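Long-range contacts in pre-crRNA processing endonuclease (Streptococcus pyogenes serotype M1, PDB 3VZH), which probably cleaves precursor CRISPR RNA as the Cas5d-type endoribonuclease of a subtype I-C CRISPR immune system: residues S6-V11 with L98-F103; N57-V62 with I201-Q206; S128-G133 with V148-Q153. All coordinates share one frame; numbering follows the deposited sequence.

Contact 1: residues S6-V11 with L98-F103; sequences SRDFYV and LIKFHF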
loop_
_atom_site.group_PDB
_atom_site.type_symbol
_atom_site.label_atom_id
_atom_site.label_comp_id
_atom_site.label_asym_id
_atom_site.label_seq_id
_atom_site.Cartn_x
_atom_site.Cartn_y
_atom_site.Cartn_z
ATOM N N SER A 6 4.612 -14.474 -7.035
ATOM C CA SER A 6 3.203 -14.955 -6.971
ATOM C C SER A 6 2.358 -14.383 -8.081
ATOM O O SER A 6 2.752 -13.410 -8.760
ATOM C CB SER A 6 2.529 -14.623 -5.621
ATOM O OG SER A 6 2.165 -13.251 -5.562
ATOM N N ARG A 7 1.131 -14.932 -8.212
ATOM C CA ARG A 7 0.160 -14.190 -8.954
ATOM C C ARG A 7 -0.078 -12.766 -8.390
ATOM O O ARG A 7 0.301 -12.483 -7.226
ATOM C CB ARG A 7 -1.182 -14.935 -9.019
ATOM C CG ARG A 7 -1.932 -14.953 -7.710
ATOM C CD ARG A 7 -3.269 -15.596 -8.034
ATOM N NE ARG A 7 -4.232 -15.764 -6.967
ATOM C CZ ARG A 7 -5.185 -14.862 -6.615
ATOM N NH1 ARG A 7 -5.239 -13.617 -7.136
ATOM N NH2 ARG A 7 -6.097 -15.205 -5.694
ATOM N N ASP A 8 -0.682 -11.905 -9.250
ATOM C CA ASP A 8 -1.253 -10.638 -8.720
ATOM C C ASP A 8 -2.428 -10.912 -7.807
ATOM O O ASP A 8 -3.330 -11.729 -8.166
ATOM C CB ASP A 8 -1.674 -9.708 -9.867
ATOM C CG ASP A 8 -0.470 -9.214 -10.671
ATOM O OD1 ASP A 8 0.561 -8.893 -10.053
ATOM O OD2 ASP A 8 -0.588 -9.187 -11.922
ATOM N N PHE A 9 -2.476 -10.176 -6.686
ATOM C CA PHE A 9 -3.652 -10.151 -5.822
ATOM C C PHE A 9 -4.171 -8.740 -5.846
ATOM O O PHE A 9 -3.405 -7.782 -6.103
ATOM C CB PHE A 9 -3.224 -10.465 -4.347
ATOM C CG PHE A 9 -2.771 -11.883 -4.194
ATOM C CD1 PHE A 9 -3.737 -12.870 -3.992
ATOM C CD2 PHE A 9 -1.397 -12.224 -4.223
ATOM C CE1 PHE A 9 -3.367 -14.188 -3.860
ATOM C CE2 PHE A 9 -1.008 -13.546 -4.085
ATOM C CZ PHE A 9 -1.998 -14.523 -3.919
ATOM N N TYR A 10 -5.493 -8.635 -5.591
ATOM C CA TYR A 10 -6.204 -7.333 -5.669
ATOM C C TYR A 10 -7.108 -7.218 -4.468
ATOM O O TYR A 10 -7.827 -8.199 -4.105
ATOM C CB TYR A 10 -7.113 -7.399 -6.935
ATOM C CG TYR A 10 -6.319 -7.647 -8.210
ATOM C CD1 TYR A 10 -5.799 -6.545 -8.928
ATOM C CD2 TYR A 10 -6.075 -8.902 -8.666
ATOM C CE1 TYR A 10 -5.089 -6.733 -10.059
ATOM C CE2 TYR A 10 -5.352 -9.098 -9.847
ATOM C CZ TYR A 10 -4.837 -7.978 -10.471
ATOM O OH TYR A 10 -4.135 -8.052 -11.662
ATOM N N VAL A 11 -7.145 -6.032 -3.835
ATOM C CA VAL A 11 -7.987 -5.848 -2.678
ATOM C C VAL A 11 -8.570 -4.488 -2.734
ATOM O O VAL A 11 -7.927 -3.544 -3.312
ATOM C CB VAL A 11 -7.253 -5.967 -1.331
ATOM C CG1 VAL A 11 -6.937 -7.417 -1.017
ATOM C CG2 VAL A 11 -6.001 -5.114 -1.343
ATOM N N LEU A 98 -7.942 0.633 -4.415
ATOM C CA LEU A 98 -7.797 -0.737 -4.819
ATOM C C LEU A 98 -6.283 -0.950 -4.958
ATOM O O LEU A 98 -5.564 -0.139 -5.664
ATOM C CB LEU A 98 -8.549 -0.972 -6.171
ATOM C CG LEU A 98 -9.924 -0.338 -6.237
ATOM C CD1 LEU A 98 -10.479 -0.731 -7.605
ATOM C CD2 LEU A 98 -10.876 -0.890 -5.157
ATOM N N ILE A 99 -5.753 -2.020 -4.353
ATOM C CA ILE A 99 -4.320 -2.237 -4.320
ATOM C C ILE A 99 -4.078 -3.513 -5.176
ATOM O O ILE A 99 -4.732 -4.539 -4.956
ATOM C CB ILE A 99 -3.832 -2.512 -2.868
ATOM C CG1 ILE A 99 -4.298 -1.379 -1.924
ATOM C CG2 ILE A 99 -2.295 -2.607 -2.794
ATOM C CD1 ILE A 99 -3.952 -1.604 -0.432
ATOM N N LYS A 100 -3.076 -3.442 -6.023
ATOM C CA LYS A 100 -2.528 -4.598 -6.782
ATOM C C LYS A 100 -1.172 -4.920 -6.167
ATOM O O LYS A 100 -0.343 -4.020 -6.005
ATOM C CB LYS A 100 -2.385 -4.192 -8.235
ATOM C CG LYS A 100 -1.750 -5.282 -9.093
ATOM C CD LYS A 100 -1.592 -4.772 -10.555
ATOM C CE LYS A 100 -0.969 -5.882 -11.430
ATOM N NZ LYS A 100 -0.651 -5.347 -12.811
ATOM N N PHE A 101 -0.949 -6.192 -5.803
ATOM C CA PHE A 101 0.304 -6.524 -5.171
ATOM C C PHE A 101 0.642 -7.992 -5.456
ATOM O O PHE A 101 -0.238 -8.734 -5.917
ATOM C CB PHE A 101 0.268 -6.240 -3.707
ATOM C CG PHE A 101 -0.643 -7.156 -2.888
ATOM C CD1 PHE A 101 -0.096 -8.227 -2.131
ATOM C CD2 PHE A 101 -1.981 -6.884 -2.812
ATOM C CE1 PHE A 101 -0.966 -9.050 -1.340
ATOM C CE2 PHE A 101 -2.836 -7.697 -2.046
ATOM C CZ PHE A 101 -2.321 -8.739 -1.293
ATOM N N HIS A 102 1.871 -8.406 -5.146
ATOM C CA HIS A 102 2.230 -9.836 -5.285
ATOM C C HIS A 102 3.265 -10.071 -4.276
ATOM O O HIS A 102 3.581 -9.143 -3.527
ATOM C CB HIS A 102 2.696 -10.123 -6.715
ATOM C CG HIS A 102 3.977 -9.405 -7.086
ATOM N ND1 HIS A 102 3.987 -8.213 -7.709
ATOM C CD2 HIS A 102 5.348 -9.814 -6.932
ATOM C CE1 HIS A 102 5.291 -7.829 -7.929
ATOM N NE2 HIS A 102 6.125 -8.835 -7.466
ATOM N N PHE A 103 3.739 -11.292 -4.190
ATOM C CA PHE A 103 4.868 -11.497 -3.292
ATOM C C PHE A 103 5.997 -12.267 -3.961
ATOM O O PHE A 103 5.785 -12.947 -4.963
ATOM C CB PHE A 103 4.459 -12.154 -1.972
ATOM C CG PHE A 103 3.816 -13.517 -2.090
ATOM C CD1 PHE A 103 2.405 -13.623 -1.968
ATOM C CD2 PHE A 103 4.585 -14.667 -2.257
ATOM C CE1 PHE A 103 1.796 -14.867 -2.053
ATOM C CE2 PHE A 103 3.978 -15.914 -2.302
ATOM C CZ PHE A 103 2.580 -16.007 -2.210
HETATM O O HOH W 1 1.615 -6.830 -8.243
HETATM O O HOH W 2 0.454 -7.775 -13.818
#

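Contact 2: residues N57-V62 with I201-Q206; sequences NIVTEV and ITFKAQ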
loop_
_atom_site.group_PDB
_atom_site.type_symbol
_atom_site.label_atom_id
_atom_site.label_comp_id
_atom_site.label_asym_id
_atom_site.label_seq_id
_atom_site.Cartn_x
_atom_site.Cartn_y
_atom_site.Cartn_z
ATOM N N ASN A 57 5.871 -8.933 0.586
ATOM C CA ASN A 57 4.805 -8.380 -0.279
ATOM C C ASN A 57 5.337 -7.129 -1.030
ATOM O O ASN A 57 6.008 -6.269 -0.411
ATOM C CB ASN A 57 3.652 -7.945 0.637
ATOM C CG ASN A 57 2.896 -9.143 1.182
ATOM O OD1 ASN A 57 2.577 -10.091 0.431
ATOM N ND2 ASN A 57 2.553 -9.092 2.448
ATOM N N ILE A 58 4.962 -7.064 -2.296
ATOM C CA ILE A 58 5.403 -6.016 -3.230
ATOM C C ILE A 58 4.178 -5.335 -3.762
ATOM O O ILE A 58 3.443 -5.922 -4.621
ATOM C CB ILE A 58 6.173 -6.602 -4.431
ATOM C CG1 ILE A 58 7.430 -7.450 -4.015
ATOM C CG2 ILE A 58 6.633 -5.470 -5.365
ATOM C CD1 ILE A 58 8.353 -6.763 -3.017
ATOM N N VAL A 59 3.949 -4.111 -3.323
ATOM C CA VAL A 59 2.756 -3.365 -3.798
ATOM C C VAL A 59 3.142 -2.702 -5.118
ATOM O O VAL A 59 4.116 -1.924 -5.161
ATOM C CB VAL A 59 2.254 -2.285 -2.792
ATOM C CG1 VAL A 59 1.151 -1.431 -3.457
ATOM C CG2 VAL A 59 1.649 -2.997 -1.532
ATOM N N THR A 60 2.403 -2.973 -6.183
ATOM C CA THR A 60 2.881 -2.439 -7.484
ATOM C C THR A 60 2.034 -1.284 -8.015
ATOM O O THR A 60 2.511 -0.462 -8.843
ATOM C CB THR A 60 2.955 -3.507 -8.578
ATOM O OG1 THR A 60 1.657 -4.085 -8.788
ATOM C CG2 THR A 60 4.005 -4.559 -8.194
ATOM N N GLU A 61 0.783 -1.212 -7.578
ATOM C CA GLU A 61 -0.153 -0.246 -8.159
ATOM C C GLU A 61 -1.274 0.046 -7.172
ATOM O O GLU A 61 -1.689 -0.878 -6.395
ATOM C CB GLU A 61 -0.702 -0.733 -9.476
ATOM C CG GLU A 61 -1.256 0.411 -10.308
ATOM C CD GLU A 61 -1.598 -0.075 -11.703
ATOM O OE1 GLU A 61 -2.615 -0.725 -11.872
ATOM O OE2 GLU A 61 -0.821 0.207 -12.634
ATOM N N VAL A 62 -1.735 1.294 -7.124
ATOM C CA VAL A 62 -3.001 1.609 -6.382
ATOM C C VAL A 62 -3.923 2.475 -7.196
ATOM O O VAL A 62 -3.440 3.290 -8.012
ATOM C CB VAL A 62 -2.704 2.285 -5.014
ATOM C CG1 VAL A 62 -1.933 3.656 -5.144
ATOM C CG2 VAL A 62 -4.021 2.499 -4.207
ATOM N N ILE A 201 -1.818 5.078 -9.426
ATOM C CA ILE A 201 -0.426 5.394 -9.065
ATOM C C ILE A 201 0.347 4.084 -9.207
ATOM O O ILE A 201 0.045 3.085 -8.484
ATOM C CB ILE A 201 -0.237 5.930 -7.624
ATOM C CG1 ILE A 201 -0.964 7.271 -7.472
ATOM C CG2 ILE A 201 1.259 6.208 -7.365
ATOM C CD1 ILE A 201 -1.094 7.749 -6.071
ATOM N N THR A 202 1.322 4.074 -10.126
ATOM C CA THR A 202 2.110 2.832 -10.421
ATOM C C THR A 202 3.450 3.034 -9.776
ATOM O O THR A 202 4.238 3.969 -10.165
ATOM C CB THR A 202 2.258 2.562 -11.930
ATOM O OG1 THR A 202 0.980 2.569 -12.503
ATOM C CG2 THR A 202 2.890 1.162 -12.275
ATOM N N PHE A 203 3.735 2.223 -8.799
ATOM C CA PHE A 203 4.907 2.507 -8.022
ATOM C C PHE A 203 6.252 2.184 -8.659
ATOM O O PHE A 203 6.383 1.188 -9.350
ATOM C CB PHE A 203 4.806 1.832 -6.650
ATOM C CG PHE A 203 3.707 2.425 -5.827
ATOM C CD1 PHE A 203 3.869 3.657 -5.188
ATOM C CD2 PHE A 203 2.478 1.753 -5.748
ATOM C CE1 PHE A 203 2.835 4.223 -4.474
ATOM C CE2 PHE A 203 1.427 2.306 -5.014
ATOM C CZ PHE A 203 1.615 3.544 -4.363
ATOM N N LYS A 204 7.250 3.014 -8.312
ATOM C CA LYS A 204 8.647 2.738 -8.632
ATOM C C LYS A 204 9.207 1.824 -7.535
ATOM O O LYS A 204 8.717 1.784 -6.387
ATOM C CB LYS A 204 9.460 4.069 -8.685
ATOM C CG LYS A 204 9.137 4.925 -9.910
ATOM C CD LYS A 204 10.110 6.083 -10.132
ATOM C CE LYS A 204 9.871 6.528 -11.566
ATOM N NZ LYS A 204 9.919 7.981 -11.752
ATOM N N ALA A 205 10.249 1.078 -7.864
ATOM C CA ALA A 205 10.941 0.329 -6.852
ATOM C C ALA A 205 11.778 1.321 -6.024
ATOM O O ALA A 205 12.088 2.456 -6.479
ATOM C CB ALA A 205 11.838 -0.747 -7.446
ATOM N N GLN A 206 12.105 0.946 -4.798
ATOM C CA GLN A 206 12.846 1.864 -3.968
ATOM C C GLN A 206 14.043 2.414 -4.723
ATOM O O GLN A 206 14.363 3.602 -4.638
ATOM C CB GLN A 206 13.379 1.138 -2.712
ATOM C CG GLN A 206 12.427 1.038 -1.544
ATOM C CD GLN A 206 13.157 0.580 -0.255
ATOM O OE1 GLN A 206 14.264 0.021 -0.292
ATOM N NE2 GLN A 206 12.534 0.819 0.872
HETATM O O HOH W 3 4.809 -0.936 -10.045
#

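Contact 3: residues S128-G133 with V148-Q153; sequences SIRKGG and VDDISQ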
loop_
_atom_site.group_PDB
_atom_site.type_symbol
_atom_site.label_atom_id
_atom_site.label_comp_id
_atom_site.label_asym_id
_atom_site.label_seq_id
_atom_site.Cartn_x
_atom_site.Cartn_y
_atom_site.Cartn_z
ATOM N N SER A 128 -7.004 -15.081 3.407
ATOM C CA SER A 128 -6.786 -13.900 4.289
ATOM C C SER A 128 -7.458 -12.662 3.732
ATOM O O SER A 128 -8.152 -11.938 4.476
ATOM C CB SER A 128 -5.291 -13.678 4.495
ATOM O OG SER A 128 -4.737 -14.849 5.075
ATOM N N ILE A 129 -7.366 -12.457 2.410
ATOM C CA ILE A 129 -8.033 -11.348 1.781
ATOM C C ILE A 129 -9.554 -11.456 1.967
ATOM O O ILE A 129 -10.228 -10.465 2.377
ATOM C CB ILE A 129 -7.696 -11.256 0.269
ATOM C CG1 ILE A 129 -6.249 -10.698 0.068
ATOM C CG2 ILE A 129 -8.767 -10.420 -0.428
ATOM C CD1 ILE A 129 -5.581 -10.945 -1.262
ATOM N N ARG A 130 -10.067 -12.638 1.684
ATOM C CA ARG A 130 -11.498 -12.862 1.736
ATOM C C ARG A 130 -12.105 -12.583 3.109
ATOM O O ARG A 130 -13.272 -12.126 3.197
ATOM C CB ARG A 130 -11.846 -14.286 1.259
ATOM C CG ARG A 130 -13.366 -14.466 1.066
ATOM C CD ARG A 130 -13.682 -15.495 -0.018
ATOM N NE ARG A 130 -13.117 -15.169 -1.355
ATOM C CZ ARG A 130 -13.094 -16.059 -2.342
ATOM N NH1 ARG A 130 -13.588 -17.292 -2.120
ATOM N NH2 ARG A 130 -12.629 -15.770 -3.543
ATOM N N LYS A 131 -11.357 -12.816 4.185
ATOM C CA LYS A 131 -11.934 -12.624 5.521
ATOM C C LYS A 131 -11.465 -11.279 6.147
ATOM O O LYS A 131 -11.633 -11.057 7.336
ATOM C CB LYS A 131 -11.592 -13.837 6.387
ATOM C CG LYS A 131 -10.127 -13.928 6.772
ATOM C CD LYS A 131 -9.809 -15.116 7.672
ATOM C CE LYS A 131 -8.636 -14.687 8.526
ATOM N NZ LYS A 131 -8.919 -13.466 9.355
ATOM N N GLY A 132 -10.914 -10.387 5.290
ATOM C CA GLY A 132 -10.682 -9.050 5.659
ATOM C C GLY A 132 -9.339 -8.872 6.379
ATOM O O GLY A 132 -9.112 -7.840 7.028
ATOM N N GLY A 133 -8.437 -9.822 6.168
ATOM C CA GLY A 133 -7.083 -9.722 6.755
ATOM C C GLY A 133 -6.948 -10.446 8.083
ATOM O O GLY A 133 -7.877 -10.542 8.904
ATOM N N VAL A 148 -10.904 -4.254 4.598
ATOM C CA VAL A 148 -10.312 -4.917 3.419
ATOM C C VAL A 148 -11.383 -5.870 2.862
ATOM O O VAL A 148 -11.980 -6.672 3.644
ATOM C CB VAL A 148 -9.102 -5.771 3.835
ATOM C CG1 VAL A 148 -8.689 -6.747 2.734
ATOM C CG2 VAL A 148 -7.914 -4.817 4.054
ATOM N N ASP A 149 -11.649 -5.773 1.577
ATOM C CA ASP A 149 -12.491 -6.786 0.930
ATOM C C ASP A 149 -11.857 -7.334 -0.354
ATOM O O ASP A 149 -11.044 -6.679 -1.041
ATOM C CB ASP A 149 -13.918 -6.243 0.607
ATOM C CG ASP A 149 -14.876 -6.328 1.827
ATOM O OD1 ASP A 149 -14.946 -7.378 2.497
ATOM O OD2 ASP A 149 -15.529 -5.321 2.115
ATOM N N ASP A 150 -12.274 -8.550 -0.682
ATOM C CA ASP A 150 -11.808 -9.284 -1.838
ATOM C C ASP A 150 -12.361 -8.683 -3.142
ATOM O O ASP A 150 -13.573 -8.356 -3.246
ATOM C CB ASP A 150 -12.360 -10.712 -1.714
ATOM C CG ASP A 150 -11.582 -11.699 -2.629
ATOM O OD1 ASP A 150 -11.850 -12.898 -2.494
ATOM O OD2 ASP A 150 -10.612 -11.252 -3.381
ATOM N N ILE A 151 -11.465 -8.375 -4.093
ATOM C CA ILE A 151 -11.989 -8.086 -5.469
ATOM C C ILE A 151 -11.160 -8.928 -6.447
ATOM O O ILE A 151 -10.104 -9.362 -6.086
ATOM C CB ILE A 151 -11.845 -6.614 -5.830
ATOM C CG1 ILE A 151 -10.365 -6.153 -5.752
ATOM C CG2 ILE A 151 -12.775 -5.749 -4.926
ATOM C CD1 ILE A 151 -10.124 -4.721 -6.323
ATOM N N SER A 152 -11.667 -9.133 -7.646
ATOM C CA SER A 152 -10.966 -9.970 -8.636
ATOM C C SER A 152 -10.207 -8.982 -9.564
ATOM O O SER A 152 -10.395 -7.760 -9.508
ATOM C CB SER A 152 -12.002 -10.740 -9.463
ATOM O OG SER A 152 -12.743 -9.846 -10.244
ATOM N N GLN A 153 -9.383 -9.558 -10.454
ATOM C CA GLN A 153 -8.610 -8.786 -11.409
ATOM C C GLN A 153 -9.544 -8.006 -12.227
ATOM O O GLN A 153 -9.315 -6.820 -12.459
ATOM C CB GLN A 153 -7.788 -9.732 -12.286
ATOM C CG GLN A 153 -6.886 -8.887 -13.231
ATOM C CD GLN A 153 -6.123 -9.731 -14.230
ATOM O OE1 GLN A 153 -6.012 -10.927 -14.078
ATOM N NE2 GLN A 153 -5.596 -9.089 -15.271
HETATM O O HOH W 4 -14.212 -9.741 1.129
HETATM O O HOH W 5 -10.946 -5.702 7.091
#

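Contact 1: residues S6-V11 with L98-F103
F103 takes the methylene of S6 over the centre of one ring face, with S6 CB 3.5 Å from the F103 ring centroid and 7° off the normal: a CH-pi contact suited to small serine. The F101 ring is met likewise by F9 CB, though offset toward the rim. At both F101 and F103, CG stands between the backbone N and the carbonyl carbon (chi1 69° and 60°), which swings the ring toward the neighbouring segment. F9 turns the edge of its ring to F101 O and H102 CA, has R7 CG over one face and its own CE1 over the centre of the R7 guanidinium, which E126 salt-bridges, and touches F103 obliquely, F9 CE2 to F103 CE1 3.7 Å. A water lies in plane at the edge of the H102 imidazole, beside ND1, and donates to D8 OD1.

These rings belong to strands 9-15 and 95-105, the two central strands of an antiparallel ferredoxin-like (RRM) sheet. F9 with F101 and V11 with I99 are hydrogen-bonded pairs, and F9 N reaches F101 O at 2.8 Å. Their apolar side chains form the face that helices 39-49 and 118-130 cover. At S6 a side chain imitates the exchange: S6 N donates to F103 O (2.8 Å), while F103 N finds the hydroxyl S6 OG (2.9 Å) instead of a carbonyl, and that hydroxyl donates to R7 O.

On the other face, Y10 and K100 form a non-hydrogen-bonded pair and run side by side, Y10 CE1 against K100 CG. The lysine's extended chain carries its amine out past the tyrosine to D8, where the salt bridge is long (K100 NZ to D8 OD2 3.9 Å) and reinforced by a bridging water, while R5 pairs with D8 OD1.

Contact 2: residues N57-V62 with I201-Q206
A classic beta bulge, in which T60 and E61 both face K100 of strand 95-105, lies where strand 55-64 also pairs on its other edge with I201 and T202. V62 and I201 form an antiparallel hydrogen-bonded pair, with V62 N to I201 O at 2.9 Å and I201 N to V62 O at 2.8 Å. At T60 the bond is less well directed: F203 N is 3.0 Å from T60 O but sits 42° above the carbonyl plane, and a water donates to both T60 O and F203 O.

E61 and T202 share one face as a non-hydrogen-bonded pair. With CG anti to the backbone N (chi1 -160°) and the chain extended, E61 brings OE2 across to T202 OG1, which donates on the anti side of the carboxylate at 3.0 Å; Y156 OH bonds the other oxygen, OE1, so both carboxylate oxygens have a partner.

The opposite face is apolar. F203 has I201 CG2 over one face of its ring and E61 N at its edge, while V62 CG1 comes in obliquely, 3.6 Å from F203 CE2. Beta-branched V62 and I201 suit the extended backbone; V62 and V59 also touch helix 39-49, while I201 meets strand 188-197. Antiparallel strand addition at a bulged strand of the ferredoxin-like sheet is how the C-terminal strands continue it, a layout consistent with Cas5 proteins.

Contact 3: residues S128-G133 with V148-Q153
I129 packs tightly against D150: I129 CG2 is 3.5 Å from D150 CA and touches OD2, the two side chains crossing at about a right angle. Close by, the backbone of G132 lies against V148, with G132 CA 3.4 Å from V148 O. Glycine fits because G132 is the C-prime residue of a Schellman motif ending helix 118-130, with positive phi (85°); G133 N closes the motif on S128 O at 2.7 Å.

The solvent side is held by charge and water instead. R130, bent at chi3 (-59°), brings its guanidinium edge in plane to D150, and both NE (2.8 Å) and NH2 (3.2 Å) grip the single oxygen D150 OD1, nearly along its C-O axis. Long and flexible, arginine can reach the strand's carboxylate from the exposed side of the helix end. One water links R130 O, D149 OD1 and D150 N; another joins G132 O to V148 N, standing in for direct backbone bonds between helix end and strand.

Strand 147-150 pairs with strand 9-15 through D149 and R12, I129 and V148 both rest on I49 of helix 39-49, I129 also meets V11 and F101, and S152 caps helix 153-158.

How the contacts relate
Contact 1 is the most buried of the three, joining the two middle strands of the ferredoxin-like sheet; contact 2 is only partly buried though no further from the chain's centre, and contact 3 is partly buried and further out. Contact 2 adjoins contact 1 directly, since strands 55-64 and 95-105 are neighbours, and H102 O and K100 N probably bond to I58 N and E61 O. Contact 3 lies beside strand 9-15, to which strand 147-150 pairs, and Y10 of contact 1 touches Q153 and I151. Contacts 2 and 3 do not touch. The chemistry follows position: aromatic rings and backbone bonds dominate contact 1, a bulge with mixed polar and apolar faces marks contact 2, and a salt bridge with bridging waters serves contact 3.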